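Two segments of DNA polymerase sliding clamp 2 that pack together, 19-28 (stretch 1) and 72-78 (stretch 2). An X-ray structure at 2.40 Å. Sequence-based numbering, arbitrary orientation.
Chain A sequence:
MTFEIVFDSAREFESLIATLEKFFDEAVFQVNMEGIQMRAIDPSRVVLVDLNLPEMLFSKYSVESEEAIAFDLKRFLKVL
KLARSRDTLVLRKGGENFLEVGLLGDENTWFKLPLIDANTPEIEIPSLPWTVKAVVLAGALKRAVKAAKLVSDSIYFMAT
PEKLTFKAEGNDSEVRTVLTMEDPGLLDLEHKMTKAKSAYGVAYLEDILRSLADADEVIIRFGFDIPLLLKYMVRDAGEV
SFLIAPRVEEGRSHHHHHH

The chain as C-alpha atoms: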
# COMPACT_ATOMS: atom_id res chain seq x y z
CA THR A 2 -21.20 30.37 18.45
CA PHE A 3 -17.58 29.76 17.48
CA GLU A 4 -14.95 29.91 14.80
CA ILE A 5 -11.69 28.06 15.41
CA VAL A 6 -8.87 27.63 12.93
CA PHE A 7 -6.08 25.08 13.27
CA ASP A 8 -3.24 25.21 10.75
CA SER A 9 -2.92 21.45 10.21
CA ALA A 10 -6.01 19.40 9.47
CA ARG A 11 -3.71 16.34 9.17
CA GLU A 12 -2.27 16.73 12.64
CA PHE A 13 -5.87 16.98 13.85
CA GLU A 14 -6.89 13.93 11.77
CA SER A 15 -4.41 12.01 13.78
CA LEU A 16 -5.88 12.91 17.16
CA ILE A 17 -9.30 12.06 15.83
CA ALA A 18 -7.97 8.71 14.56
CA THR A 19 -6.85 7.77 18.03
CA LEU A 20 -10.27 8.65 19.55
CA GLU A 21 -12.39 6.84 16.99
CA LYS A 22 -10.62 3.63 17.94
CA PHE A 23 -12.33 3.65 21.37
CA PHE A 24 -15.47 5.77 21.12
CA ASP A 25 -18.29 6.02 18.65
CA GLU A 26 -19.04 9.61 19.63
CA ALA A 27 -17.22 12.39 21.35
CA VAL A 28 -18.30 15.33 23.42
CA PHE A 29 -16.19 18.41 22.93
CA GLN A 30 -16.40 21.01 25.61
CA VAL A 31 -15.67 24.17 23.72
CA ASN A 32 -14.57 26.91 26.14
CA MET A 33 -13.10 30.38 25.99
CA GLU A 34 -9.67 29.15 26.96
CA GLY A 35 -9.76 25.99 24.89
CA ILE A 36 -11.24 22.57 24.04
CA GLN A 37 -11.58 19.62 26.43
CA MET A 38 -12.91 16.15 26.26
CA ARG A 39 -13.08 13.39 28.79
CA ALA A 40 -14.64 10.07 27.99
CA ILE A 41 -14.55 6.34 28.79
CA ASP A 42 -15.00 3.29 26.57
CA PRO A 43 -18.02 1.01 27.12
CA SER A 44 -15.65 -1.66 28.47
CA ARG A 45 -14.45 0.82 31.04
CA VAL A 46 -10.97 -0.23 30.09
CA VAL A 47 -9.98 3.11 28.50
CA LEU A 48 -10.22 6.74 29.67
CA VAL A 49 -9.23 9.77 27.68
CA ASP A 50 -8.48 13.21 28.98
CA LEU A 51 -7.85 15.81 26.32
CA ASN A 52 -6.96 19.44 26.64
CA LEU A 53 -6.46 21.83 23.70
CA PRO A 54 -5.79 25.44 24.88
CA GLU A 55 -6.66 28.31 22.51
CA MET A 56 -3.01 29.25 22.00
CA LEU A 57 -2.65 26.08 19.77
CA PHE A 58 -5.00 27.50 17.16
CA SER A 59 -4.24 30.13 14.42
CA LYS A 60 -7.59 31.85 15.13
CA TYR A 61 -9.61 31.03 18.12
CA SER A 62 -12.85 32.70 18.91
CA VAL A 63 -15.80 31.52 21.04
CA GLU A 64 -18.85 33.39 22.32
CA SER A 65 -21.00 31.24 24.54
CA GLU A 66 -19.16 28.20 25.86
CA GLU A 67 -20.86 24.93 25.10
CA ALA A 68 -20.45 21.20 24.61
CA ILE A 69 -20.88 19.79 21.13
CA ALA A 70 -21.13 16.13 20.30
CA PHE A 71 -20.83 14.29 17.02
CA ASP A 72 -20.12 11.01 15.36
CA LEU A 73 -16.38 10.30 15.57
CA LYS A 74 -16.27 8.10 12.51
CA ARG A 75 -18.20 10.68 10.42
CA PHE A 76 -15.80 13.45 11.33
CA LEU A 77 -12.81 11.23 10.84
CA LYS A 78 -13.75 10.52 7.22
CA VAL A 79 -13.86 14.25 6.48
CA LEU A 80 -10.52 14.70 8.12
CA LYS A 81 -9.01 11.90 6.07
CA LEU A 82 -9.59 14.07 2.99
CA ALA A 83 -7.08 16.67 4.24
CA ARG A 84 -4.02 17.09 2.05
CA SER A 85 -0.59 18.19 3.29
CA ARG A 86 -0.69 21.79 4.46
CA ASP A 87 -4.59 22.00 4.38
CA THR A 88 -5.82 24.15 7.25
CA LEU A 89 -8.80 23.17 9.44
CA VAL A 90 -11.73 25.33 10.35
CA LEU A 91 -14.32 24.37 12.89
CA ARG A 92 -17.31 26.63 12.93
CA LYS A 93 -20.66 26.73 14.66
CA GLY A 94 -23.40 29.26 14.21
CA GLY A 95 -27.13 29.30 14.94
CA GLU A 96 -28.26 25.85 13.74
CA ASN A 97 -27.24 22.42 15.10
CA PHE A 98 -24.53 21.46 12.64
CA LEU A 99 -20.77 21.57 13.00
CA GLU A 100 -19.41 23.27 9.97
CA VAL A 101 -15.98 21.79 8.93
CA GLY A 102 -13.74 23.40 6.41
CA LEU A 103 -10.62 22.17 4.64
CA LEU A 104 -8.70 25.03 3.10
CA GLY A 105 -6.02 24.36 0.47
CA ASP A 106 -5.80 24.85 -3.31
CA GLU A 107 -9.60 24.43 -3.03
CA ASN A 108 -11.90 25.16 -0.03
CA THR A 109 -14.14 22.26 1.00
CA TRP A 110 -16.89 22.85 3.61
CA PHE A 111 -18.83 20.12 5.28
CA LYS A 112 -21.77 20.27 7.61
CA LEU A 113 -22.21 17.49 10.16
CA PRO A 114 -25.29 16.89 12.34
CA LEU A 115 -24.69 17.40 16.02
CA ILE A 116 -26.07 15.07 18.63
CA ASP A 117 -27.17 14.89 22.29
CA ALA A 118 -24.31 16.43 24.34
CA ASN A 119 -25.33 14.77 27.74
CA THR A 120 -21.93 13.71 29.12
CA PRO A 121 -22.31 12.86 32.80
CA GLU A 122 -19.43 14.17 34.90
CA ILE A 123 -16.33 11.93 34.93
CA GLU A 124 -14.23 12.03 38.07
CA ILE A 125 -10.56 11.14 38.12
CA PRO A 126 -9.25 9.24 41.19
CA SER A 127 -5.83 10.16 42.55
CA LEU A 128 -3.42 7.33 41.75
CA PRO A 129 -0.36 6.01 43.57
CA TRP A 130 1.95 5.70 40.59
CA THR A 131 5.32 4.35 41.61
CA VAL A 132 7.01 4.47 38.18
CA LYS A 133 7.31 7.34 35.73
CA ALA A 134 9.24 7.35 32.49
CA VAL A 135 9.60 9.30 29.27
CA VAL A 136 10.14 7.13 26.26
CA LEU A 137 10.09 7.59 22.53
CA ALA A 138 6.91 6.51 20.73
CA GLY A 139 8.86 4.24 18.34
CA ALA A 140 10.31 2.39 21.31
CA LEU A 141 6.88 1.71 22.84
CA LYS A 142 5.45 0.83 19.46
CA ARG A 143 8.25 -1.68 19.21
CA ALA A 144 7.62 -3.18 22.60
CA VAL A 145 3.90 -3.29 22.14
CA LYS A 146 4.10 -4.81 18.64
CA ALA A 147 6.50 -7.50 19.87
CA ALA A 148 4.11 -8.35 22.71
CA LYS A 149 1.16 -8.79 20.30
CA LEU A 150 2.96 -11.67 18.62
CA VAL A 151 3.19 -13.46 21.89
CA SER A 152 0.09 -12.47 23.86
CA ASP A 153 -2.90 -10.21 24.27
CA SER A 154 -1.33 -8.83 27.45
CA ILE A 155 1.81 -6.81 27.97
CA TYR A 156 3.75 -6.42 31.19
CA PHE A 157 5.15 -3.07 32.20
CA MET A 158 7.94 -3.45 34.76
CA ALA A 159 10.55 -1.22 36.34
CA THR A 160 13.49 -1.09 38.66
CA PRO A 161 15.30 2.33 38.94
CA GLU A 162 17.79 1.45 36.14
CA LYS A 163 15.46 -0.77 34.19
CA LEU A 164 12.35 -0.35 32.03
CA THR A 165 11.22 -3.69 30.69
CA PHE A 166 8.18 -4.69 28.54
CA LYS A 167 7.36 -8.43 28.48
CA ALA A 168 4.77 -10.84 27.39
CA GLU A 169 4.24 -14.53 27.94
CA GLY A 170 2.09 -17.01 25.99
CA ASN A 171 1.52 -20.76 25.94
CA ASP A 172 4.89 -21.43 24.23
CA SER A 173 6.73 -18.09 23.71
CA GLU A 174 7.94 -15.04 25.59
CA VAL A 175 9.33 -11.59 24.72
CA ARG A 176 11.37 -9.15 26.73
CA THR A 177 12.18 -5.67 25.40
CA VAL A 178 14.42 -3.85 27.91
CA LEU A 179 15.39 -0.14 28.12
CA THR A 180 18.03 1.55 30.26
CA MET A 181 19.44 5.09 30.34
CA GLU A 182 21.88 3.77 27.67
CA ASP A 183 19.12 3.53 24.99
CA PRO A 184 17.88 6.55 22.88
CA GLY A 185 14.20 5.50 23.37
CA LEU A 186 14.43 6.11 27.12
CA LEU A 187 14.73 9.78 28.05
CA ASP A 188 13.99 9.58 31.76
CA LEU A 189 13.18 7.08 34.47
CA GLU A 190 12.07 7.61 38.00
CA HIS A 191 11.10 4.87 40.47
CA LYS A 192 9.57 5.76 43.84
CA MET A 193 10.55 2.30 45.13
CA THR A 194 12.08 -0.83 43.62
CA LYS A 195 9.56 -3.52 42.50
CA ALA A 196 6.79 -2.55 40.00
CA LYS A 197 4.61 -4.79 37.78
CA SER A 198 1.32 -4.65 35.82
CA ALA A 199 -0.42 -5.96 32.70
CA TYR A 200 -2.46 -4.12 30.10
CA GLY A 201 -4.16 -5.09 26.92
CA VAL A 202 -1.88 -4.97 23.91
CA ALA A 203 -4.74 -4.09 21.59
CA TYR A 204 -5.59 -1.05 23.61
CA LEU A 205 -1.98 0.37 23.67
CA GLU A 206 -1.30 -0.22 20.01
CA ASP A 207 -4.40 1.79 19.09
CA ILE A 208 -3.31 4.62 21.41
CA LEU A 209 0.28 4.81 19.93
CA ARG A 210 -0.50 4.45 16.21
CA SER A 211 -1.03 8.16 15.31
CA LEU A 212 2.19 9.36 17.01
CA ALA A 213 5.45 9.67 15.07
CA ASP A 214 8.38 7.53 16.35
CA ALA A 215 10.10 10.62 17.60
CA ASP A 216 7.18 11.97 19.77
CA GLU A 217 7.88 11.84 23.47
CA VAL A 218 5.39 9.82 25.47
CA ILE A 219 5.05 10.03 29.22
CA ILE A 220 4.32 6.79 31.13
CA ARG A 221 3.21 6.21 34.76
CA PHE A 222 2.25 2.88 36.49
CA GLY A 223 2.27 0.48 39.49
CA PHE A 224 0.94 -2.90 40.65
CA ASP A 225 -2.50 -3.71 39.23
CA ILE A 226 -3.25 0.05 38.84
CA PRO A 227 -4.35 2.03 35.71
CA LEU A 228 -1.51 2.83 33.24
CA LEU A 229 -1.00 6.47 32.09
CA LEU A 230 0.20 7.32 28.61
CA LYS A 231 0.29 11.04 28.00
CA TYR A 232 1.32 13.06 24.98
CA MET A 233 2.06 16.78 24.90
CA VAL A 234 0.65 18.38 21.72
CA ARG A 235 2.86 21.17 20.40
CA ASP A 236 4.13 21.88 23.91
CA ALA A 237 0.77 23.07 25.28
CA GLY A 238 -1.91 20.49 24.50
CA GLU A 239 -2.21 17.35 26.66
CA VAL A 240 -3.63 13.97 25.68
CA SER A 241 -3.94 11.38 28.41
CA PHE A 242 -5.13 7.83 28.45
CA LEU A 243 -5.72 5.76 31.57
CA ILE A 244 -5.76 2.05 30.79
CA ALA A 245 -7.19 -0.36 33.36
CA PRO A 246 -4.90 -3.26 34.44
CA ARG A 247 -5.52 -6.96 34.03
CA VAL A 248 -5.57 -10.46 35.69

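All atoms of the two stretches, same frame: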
# COMPACT_ATOMS: atom_id res chain seq x y z
N THR A 19 -7.03 8.49 16.80
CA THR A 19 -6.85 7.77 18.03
C THR A 19 -8.19 7.64 18.81
O THR A 19 -8.50 6.58 19.32
CB THR A 19 -5.75 8.44 18.78
OG1 THR A 19 -4.66 8.55 17.87
CG2 THR A 19 -5.33 7.65 19.96
N LEU A 20 -9.01 8.67 18.80
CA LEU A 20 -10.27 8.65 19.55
C LEU A 20 -11.26 7.68 18.97
O LEU A 20 -11.93 6.94 19.71
CB LEU A 20 -10.88 10.06 19.68
CG LEU A 20 -9.94 11.10 20.27
CD1 LEU A 20 -10.61 12.51 20.49
CD2 LEU A 20 -9.32 10.60 21.56
N GLU A 21 -11.36 7.65 17.65
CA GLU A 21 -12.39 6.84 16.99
C GLU A 21 -12.16 5.37 17.30
O GLU A 21 -13.07 4.54 17.18
CB GLU A 21 -12.37 7.09 15.49
CG GLU A 21 -13.55 6.51 14.68
CD GLU A 21 -13.35 5.07 14.34
OE1 GLU A 21 -12.19 4.70 14.10
OE2 GLU A 21 -14.32 4.29 14.32
N LYS A 22 -10.94 5.03 17.69
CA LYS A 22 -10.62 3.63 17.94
C LYS A 22 -11.39 3.14 19.15
O LYS A 22 -11.70 1.99 19.18
CB LYS A 22 -9.11 3.40 18.15
CG LYS A 22 -8.27 3.50 16.87
CD LYS A 22 -8.82 2.54 15.81
CE LYS A 22 -8.20 2.78 14.45
NZ LYS A 22 -6.79 2.36 14.49
N PHE A 23 -11.72 4.03 20.09
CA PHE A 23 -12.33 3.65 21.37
C PHE A 23 -13.76 4.06 21.59
O PHE A 23 -14.45 3.42 22.38
CB PHE A 23 -11.52 4.21 22.55
CG PHE A 23 -10.09 3.81 22.52
CD1 PHE A 23 -9.72 2.51 22.91
CD2 PHE A 23 -9.12 4.69 22.05
CE1 PHE A 23 -8.37 2.11 22.87
CE2 PHE A 23 -7.77 4.30 22.00
CZ PHE A 23 -7.40 2.99 22.42
N PHE A 24 -14.17 5.15 20.93
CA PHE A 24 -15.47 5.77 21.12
C PHE A 24 -16.17 6.01 19.82
O PHE A 24 -15.57 6.36 18.83
CB PHE A 24 -15.33 7.09 21.84
CG PHE A 24 -14.29 7.08 22.91
CD1 PHE A 24 -14.53 6.42 24.13
CD2 PHE A 24 -13.07 7.68 22.71
CE1 PHE A 24 -13.55 6.40 25.12
CE2 PHE A 24 -12.11 7.66 23.68
CZ PHE A 24 -12.34 7.01 24.89
N ASP A 25 -17.49 5.85 19.84
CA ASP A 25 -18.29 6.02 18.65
C ASP A 25 -18.57 7.52 18.46
O ASP A 25 -18.72 7.99 17.33
CB ASP A 25 -19.60 5.23 18.78
CG ASP A 25 -19.36 3.74 19.12
OD1 ASP A 25 -18.58 3.06 18.42
OD2 ASP A 25 -19.97 3.23 20.10
N GLU A 26 -18.62 8.24 19.58
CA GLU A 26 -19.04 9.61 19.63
C GLU A 26 -18.17 10.34 20.60
O GLU A 26 -17.70 9.75 21.59
CB GLU A 26 -20.49 9.73 20.14
CG GLU A 26 -21.44 8.60 19.66
CD GLU A 26 -22.92 8.94 19.89
OE1 GLU A 26 -23.27 9.34 21.05
OE2 GLU A 26 -23.72 8.81 18.90
N ALA A 27 -17.92 11.62 20.35
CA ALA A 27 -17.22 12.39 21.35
C ALA A 27 -17.90 13.70 21.68
O ALA A 27 -18.46 14.37 20.82
CB ALA A 27 -15.85 12.61 20.93
N VAL A 28 -17.86 14.04 22.95
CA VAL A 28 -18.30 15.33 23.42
C VAL A 28 -17.16 16.33 23.58
O VAL A 28 -16.28 16.18 24.41
CB VAL A 28 -18.99 15.16 24.80
CG1 VAL A 28 -19.51 16.53 25.32
CG2 VAL A 28 -20.12 14.09 24.71
N ASP A 72 -20.55 12.35 15.62
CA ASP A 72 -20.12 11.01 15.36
C ASP A 72 -18.62 10.98 14.96
O ASP A 72 -18.21 11.65 14.01
CB ASP A 72 -21.02 10.36 14.34
CG ASP A 72 -20.82 8.93 14.29
OD1 ASP A 72 -20.96 8.25 15.33
OD2 ASP A 72 -20.48 8.44 13.22
N LEU A 73 -17.82 10.22 15.72
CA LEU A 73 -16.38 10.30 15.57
C LEU A 73 -15.99 9.79 14.17
O LEU A 73 -15.22 10.41 13.44
CB LEU A 73 -15.64 9.60 16.71
CG LEU A 73 -15.17 10.39 17.94
CD1 LEU A 73 -14.85 9.52 19.20
CD2 LEU A 73 -13.95 11.27 17.65
N LYS A 74 -16.58 8.68 13.78
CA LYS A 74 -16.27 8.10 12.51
C LYS A 74 -16.72 8.99 11.37
O LYS A 74 -16.16 8.90 10.31
CB LYS A 74 -16.89 6.70 12.39
CG LYS A 74 -16.66 6.06 11.04
CD LYS A 74 -17.40 4.71 10.82
CE LYS A 74 -16.82 3.57 11.65
NZ LYS A 74 -17.51 3.46 12.95
N ARG A 75 -17.76 9.82 11.54
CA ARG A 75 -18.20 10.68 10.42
C ARG A 75 -17.16 11.79 10.18
O ARG A 75 -16.79 12.11 9.04
CB ARG A 75 -19.53 11.32 10.75
CG ARG A 75 -20.73 10.80 9.99
CD ARG A 75 -21.89 11.76 10.28
NE ARG A 75 -22.61 12.05 9.05
CZ ARG A 75 -23.92 11.95 8.87
NH1 ARG A 75 -24.73 11.60 9.88
NH2 ARG A 75 -24.43 12.24 7.68
N PHE A 76 -16.72 12.36 11.29
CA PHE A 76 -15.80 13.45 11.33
C PHE A 76 -14.47 12.98 10.85
O PHE A 76 -13.77 13.71 10.18
CB PHE A 76 -15.66 13.86 12.79
CG PHE A 76 -14.87 15.11 13.00
CD1 PHE A 76 -14.93 16.16 12.09
CD2 PHE A 76 -14.08 15.25 14.13
CE1 PHE A 76 -14.22 17.34 12.30
CE2 PHE A 76 -13.34 16.42 14.34
CZ PHE A 76 -13.41 17.47 13.41
N LEU A 77 -14.12 11.76 11.19
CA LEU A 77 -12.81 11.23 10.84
C LEU A 77 -12.70 11.07 9.34
O LEU A 77 -11.65 11.40 8.76
CB LEU A 77 -12.51 9.89 11.53
CG LEU A 77 -11.18 9.22 11.11
CD1 LEU A 77 -9.99 10.12 11.41
CD2 LEU A 77 -11.06 7.87 11.82
N LYS A 78 -13.77 10.61 8.70
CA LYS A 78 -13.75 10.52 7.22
C LYS A 78 -13.50 11.86 6.51
O LYS A 78 -12.77 11.89 5.52
CB LYS A 78 -15.01 9.84 6.65
CG LYS A 78 -15.08 8.39 7.09
CD LYS A 78 -16.40 7.74 6.64
CE LYS A 78 -16.25 6.21 6.63
NZ LYS A 78 -17.31 5.55 5.76

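Leu73, the first residue of the helix in 72-78, is the centre of this contact: it has the largest area covered by the other stretch, and its CA-to-CB bond points toward 19-28. Its chi1 of -94° lies between wells, with chi2 t at 161°. Both methyls pack on Leu20 and Ala27: Leu73 CD2 lies 3.9 Å and CD1 4.0 Å from Leu20 CB, and Leu73 CD1 is 3.7 Å and CD2 4.0 Å from Ala27 CB. Leu73 CD1, in the bend where 19-28 passes from helix to strand, also reaches Phe24, 3.6 Å from Phe24 CB and 3.3 Å from Phe24 O. CD1 sits at the edge of the Phe24 ring, near its plane; with chi1 m, the end of that side chain leads away from the helix.

A backbone hydrogen bond accompanies this packing. Leu73 N donates to Asp25 O (2.9 Å, N-H...O angle 162°), just beside the antiparallel, non-hydrogen-bonded pair Glu26 and Asp72, whose CA atoms are 4.6 Å apart. Asp72 occupies the N-cap position. Its t rotamer brings OD1 to 3.0 Å from Asp25 O, but both atoms are acceptors, so the approach is no hydrogen bond. Glu26 and Asp72 project from the same face of the sheet, and their like charges come close, with Glu26 OE2 4.5 Å from Asp72 OD1. Asp25 points its CA-to-CB bond away and meets the helix through its carbonyl.

Glu21 points toward the helix and is extensively covered. Its chi1 is t and chi2 m (-83°); CG lies 4.2 Å from Leu73 CB, and CB 4.0 Å from Leu77 CD2, so the aliphatic part packs against the helix while the carboxylate reaches Lys74. Lys74 starts extended (chi1 and chi2 t), then turns at chi3 m, and its NZ forms a salt bridge with Glu21 OE2 at 3.6 Å, a rather long separation.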